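Side-chain contact in POSSIBLE NITRATE/NITRITE RESPONSE TRANSCRIPTIONAL REGULATORY PROTEIN NARL (DNA-binding response regulator, LuxR family) (Mycobacterium tuberculosis, PDB 3EUL), which probably regulates genes of aerobic nitrate metabolism by binding promoters once phosphorylated by NarS, and is seen here as its signal receiver domain only: residues E14-V19 with K127-C132. Residues are numbered along the deposited sequence; the frame is centred on the assembly and turned at random.
Sequences EKVRVV and KAVLDC
Val129 turns its CG1 methyl from the helix onto two valines of the strand, lying 3.8 Å from CG2 of Val18 and, more loosely, 4.4 Å from CG1 of Val16. In Val129 this methyl stands anti to the backbone N (chi1 165°), the rotamer that projects it from the helix surface toward the sheet. Val16 and Val18, two residues apart on the same side of the strand, both direct their CB toward the helix, whereas the intervening Arg17 faces away and hydrogen-bonds through NH2 to the carbonyl oxygen of His60. In Leu130, whose CB does not aim directly at the strand, CD1 continues the extended chain and the other branch meets the strand: Leu130 CD2 crosses Val16 obliquely, 3.8 Å from Val16 CG2 and 4.1 Å from Val16 CB. The two methyls of Val16 part company: CG2, beside the backbone N, meets Leu130, while CG1, anti to N, only loosely approaches Val129.

This is helix-on-sheet packing in the CheY-like receiver fold, a five-stranded parallel sheet with helices on both faces; the last helix, 122-134, lies here against the first strand, 16-21. The short segment axes approach to 9.6 Å with an angle of 115° between their directions, and the contact between them is entirely apolar. Leu35 of helix 25-38 touches both Val18 and Val129, placing their methyl contact in the buried layer between helices and sheet, and Leu93 also meets Val129. Val16 and Leu130 lie nearer the surface. On the solvent side of helix 122-134, Lys127 and Asp131, one turn apart, form a salt bridge, NZ to OD2 at 2.8 Å, which uses the syn lone pair of the carboxylate oxygen.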
ATOM      1  N   GLU A  14      12.486 -15.088   1.728  1.00 32.65           N
ATOM      2  CA  GLU A  14      13.177 -14.021   0.928  1.00 31.23           C
ATOM      3  C   GLU A  14      12.499 -12.768   0.294  1.00 30.39           C
ATOM      4  O   GLU A  14      12.590 -11.681   0.871  1.00 30.52           O
ATOM      5  CB  GLU A  14      14.639 -14.338   0.582  1.00 32.08           C
ATOM      6  CG  GLU A  14      15.264 -13.603  -0.607  1.00 33.07           C
ATOM      7  CD  GLU A  14      16.679 -13.126  -0.274  1.00 34.12           C
ATOM      8  OE1 GLU A  14      17.613 -13.971  -0.202  1.00 37.84           O
ATOM      9  OE2 GLU A  14      16.844 -11.901  -0.060  1.00 38.00           O
ATOM     10  N   LYS A  15      11.827 -12.869  -0.853  1.00 28.16           N
ATOM     11  CA  LYS A  15      11.215 -11.642  -1.381  1.00 26.50           C
ATOM     12  C   LYS A  15      10.164 -11.093  -0.412  1.00 24.76           C
ATOM     13  O   LYS A  15       9.392 -11.831   0.178  1.00 24.36           O
ATOM     14  CB  LYS A  15      10.593 -11.866  -2.737  1.00 26.46           C
ATOM     15  CG  LYS A  15      11.591 -11.999  -3.866  1.00 27.16           C
ATOM     16  CD  LYS A  15      10.880 -12.459  -5.106  1.00 26.76           C
ATOM     17  CE  LYS A  15      11.844 -12.646  -6.239  1.00 27.56           C
ATOM     18  NZ  LYS A  15      11.134 -12.357  -7.486  1.00 27.05           N
ATOM     19  N   VAL A  16      10.160  -9.789  -0.244  1.00 23.94           N
ATOM     20  CA  VAL A  16       9.109  -9.090   0.501  1.00 22.94           C
ATOM     21  C   VAL A  16       7.799  -9.297  -0.222  1.00 22.06           C
ATOM     22  O   VAL A  16       7.734  -9.147  -1.439  1.00 21.91           O
ATOM     23  CB  VAL A  16       9.431  -7.572   0.574  1.00 23.53           C
ATOM     24  CG1 VAL A  16       8.210  -6.725   1.048  1.00 22.57           C
ATOM     25  CG2 VAL A  16      10.635  -7.343   1.477  1.00 23.68           C
ATOM     26  N   ARG A  17       6.750  -9.660   0.518  1.00 20.87           N
ATOM     27  CA  ARG A  17       5.454  -9.963  -0.079  1.00 20.06           C
ATOM     28  C   ARG A  17       4.531  -8.733   0.025  1.00 19.00           C
ATOM     29  O   ARG A  17       4.393  -8.151   1.092  1.00 19.04           O
ATOM     30  CB  ARG A  17       4.841 -11.210   0.580  1.00 19.82           C
ATOM     31  CG  ARG A  17       5.731 -12.451   0.412  1.00 19.78           C
ATOM     32  CD  ARG A  17       5.376 -13.579   1.372  1.00 22.07           C
ATOM     33  NE  ARG A  17       4.015 -14.001   1.105  1.00 25.25           N
ATOM     34  CZ  ARG A  17       2.946 -13.742   1.863  1.00 24.83           C
ATOM     35  NH1 ARG A  17       3.032 -13.137   3.044  1.00 24.79           N
ATOM     36  NH2 ARG A  17       1.771 -14.188   1.447  1.00 24.13           N
ATOM     37  N   VAL A  18       3.910  -8.359  -1.094  1.00 18.34           N
ATOM     38  CA  VAL A  18       3.090  -7.139  -1.191  1.00 18.10           C
ATOM     39  C   VAL A  18       1.722  -7.322  -1.819  1.00 18.18           C
ATOM     40  O   VAL A  18       1.559  -8.066  -2.797  1.00 18.11           O
ATOM     41  CB  VAL A  18       3.884  -6.065  -2.003  1.00 18.64           C
ATOM     42  CG1 VAL A  18       3.080  -4.785  -2.181  1.00 17.47           C
ATOM     43  CG2 VAL A  18       5.251  -5.835  -1.289  1.00 16.01           C
ATOM     44  N   VAL A  19       0.718  -6.633  -1.253  1.00 17.62           N
ATOM     45  CA  VAL A  19      -0.556  -6.415  -1.931  1.00 18.02           C
ATOM     46  C   VAL A  19      -0.582  -4.968  -2.438  1.00 18.41           C
ATOM     47  O   VAL A  19      -0.255  -4.036  -1.685  1.00 18.73           O
ATOM     48  CB  VAL A  19      -1.777  -6.706  -0.987  1.00 16.86           C
ATOM     49  CG1 VAL A  19      -3.110  -6.173  -1.584  1.00 17.80           C
ATOM     50  CG2 VAL A  19      -1.881  -8.222  -0.671  1.00 14.52           C
ATOM     51  N   LYS A 127      12.151   1.325  -3.048  1.00 23.54           N
ATOM     52  CA  LYS A 127      12.833   1.614  -1.800  1.00 23.65           C
ATOM     53  C   LYS A 127      11.856   1.872  -0.632  1.00 22.90           C
ATOM     54  O   LYS A 127      12.072   1.396   0.477  1.00 22.43           O
ATOM     55  CB  LYS A 127      13.796   2.789  -1.975  1.00 24.67           C
ATOM     56  CG  LYS A 127      14.397   3.262  -0.662  1.00 24.85           C
ATOM     57  CD  LYS A 127      15.474   4.314  -0.856  1.00 25.94           C
ATOM     58  CE  LYS A 127      15.926   4.888   0.504  1.00 28.88           C
ATOM     59  NZ  LYS A 127      16.394   3.761   1.376  1.00 30.98           N
ATOM     60  N   ALA A 128      10.798   2.617  -0.894  1.00 22.29           N
ATOM     61  CA  ALA A 128       9.750   2.846   0.118  1.00 23.00           C
ATOM     62  C   ALA A 128       9.128   1.557   0.621  1.00 22.40           C
ATOM     63  O   ALA A 128       8.955   1.359   1.836  1.00 21.74           O
ATOM     64  CB  ALA A 128       8.682   3.783  -0.419  1.00 23.08           C
ATOM     65  N   VAL A 129       8.799   0.657  -0.296  1.00 22.72           N
ATOM     66  CA  VAL A 129       8.223  -0.634   0.082  1.00 22.61           C
ATOM     67  C   VAL A 129       9.226  -1.480   0.893  1.00 22.80           C
ATOM     68  O   VAL A 129       8.904  -2.031   1.949  1.00 21.24           O
ATOM     69  CB  VAL A 129       7.747  -1.377  -1.181  1.00 22.74           C
ATOM     70  CG1 VAL A 129       7.493  -2.834  -0.904  1.00 22.19           C
ATOM     71  CG2 VAL A 129       6.491  -0.674  -1.722  1.00 21.64           C
ATOM     72  N   LEU A 130      10.455  -1.564   0.405  1.00 22.59           N
ATOM     73  CA  LEU A 130      11.493  -2.322   1.089  1.00 23.69           C
ATOM     74  C   LEU A 130      11.830  -1.749   2.465  1.00 24.81           C
ATOM     75  O   LEU A 130      11.971  -2.507   3.425  1.00 25.19           O
ATOM     76  CB  LEU A 130      12.760  -2.440   0.213  1.00 23.48           C
ATOM     77  CG  LEU A 130      12.572  -3.244  -1.090  1.00 24.15           C
ATOM     78  CD1 LEU A 130      13.882  -3.341  -1.893  1.00 22.59           C
ATOM     79  CD2 LEU A 130      12.004  -4.637  -0.805  1.00 22.50           C
ATOM     80  N   ASP A 131      11.917  -0.425   2.576  1.00 25.92           N
ATOM     81  CA  ASP A 131      12.219   0.232   3.862  1.00 26.75           C
ATOM     82  C   ASP A 131      11.075   0.019   4.866  1.00 27.43           C
ATOM     83  O   ASP A 131      11.290  -0.183   6.065  1.00 28.30           O
ATOM     84  CB  ASP A 131      12.430   1.733   3.666  1.00 27.27           C
ATOM     85  CG  ASP A 131      13.775   2.080   3.044  1.00 29.17           C
ATOM     86  OD1 ASP A 131      14.669   1.203   2.968  1.00 32.79           O
ATOM     87  OD2 ASP A 131      13.950   3.253   2.631  1.00 31.14           O
ATOM     88  N   CYS A 132       9.854   0.087   4.363  1.00 27.92           N
ATOM     89  CA  CYS A 132       8.663  -0.133   5.163  1.00 28.41           C
ATOM     90  C   CYS A 132       8.648  -1.554   5.713  1.00 29.13           C
ATOM     91  O   CYS A 132       8.437  -1.763   6.908  1.00 29.68           O
ATOM     92  CB  CYS A 132       7.438   0.153   4.310  1.00 27.94           C
ATOM     93  SG  CYS A 132       5.862   0.063   5.177  1.00 28.10           S
TER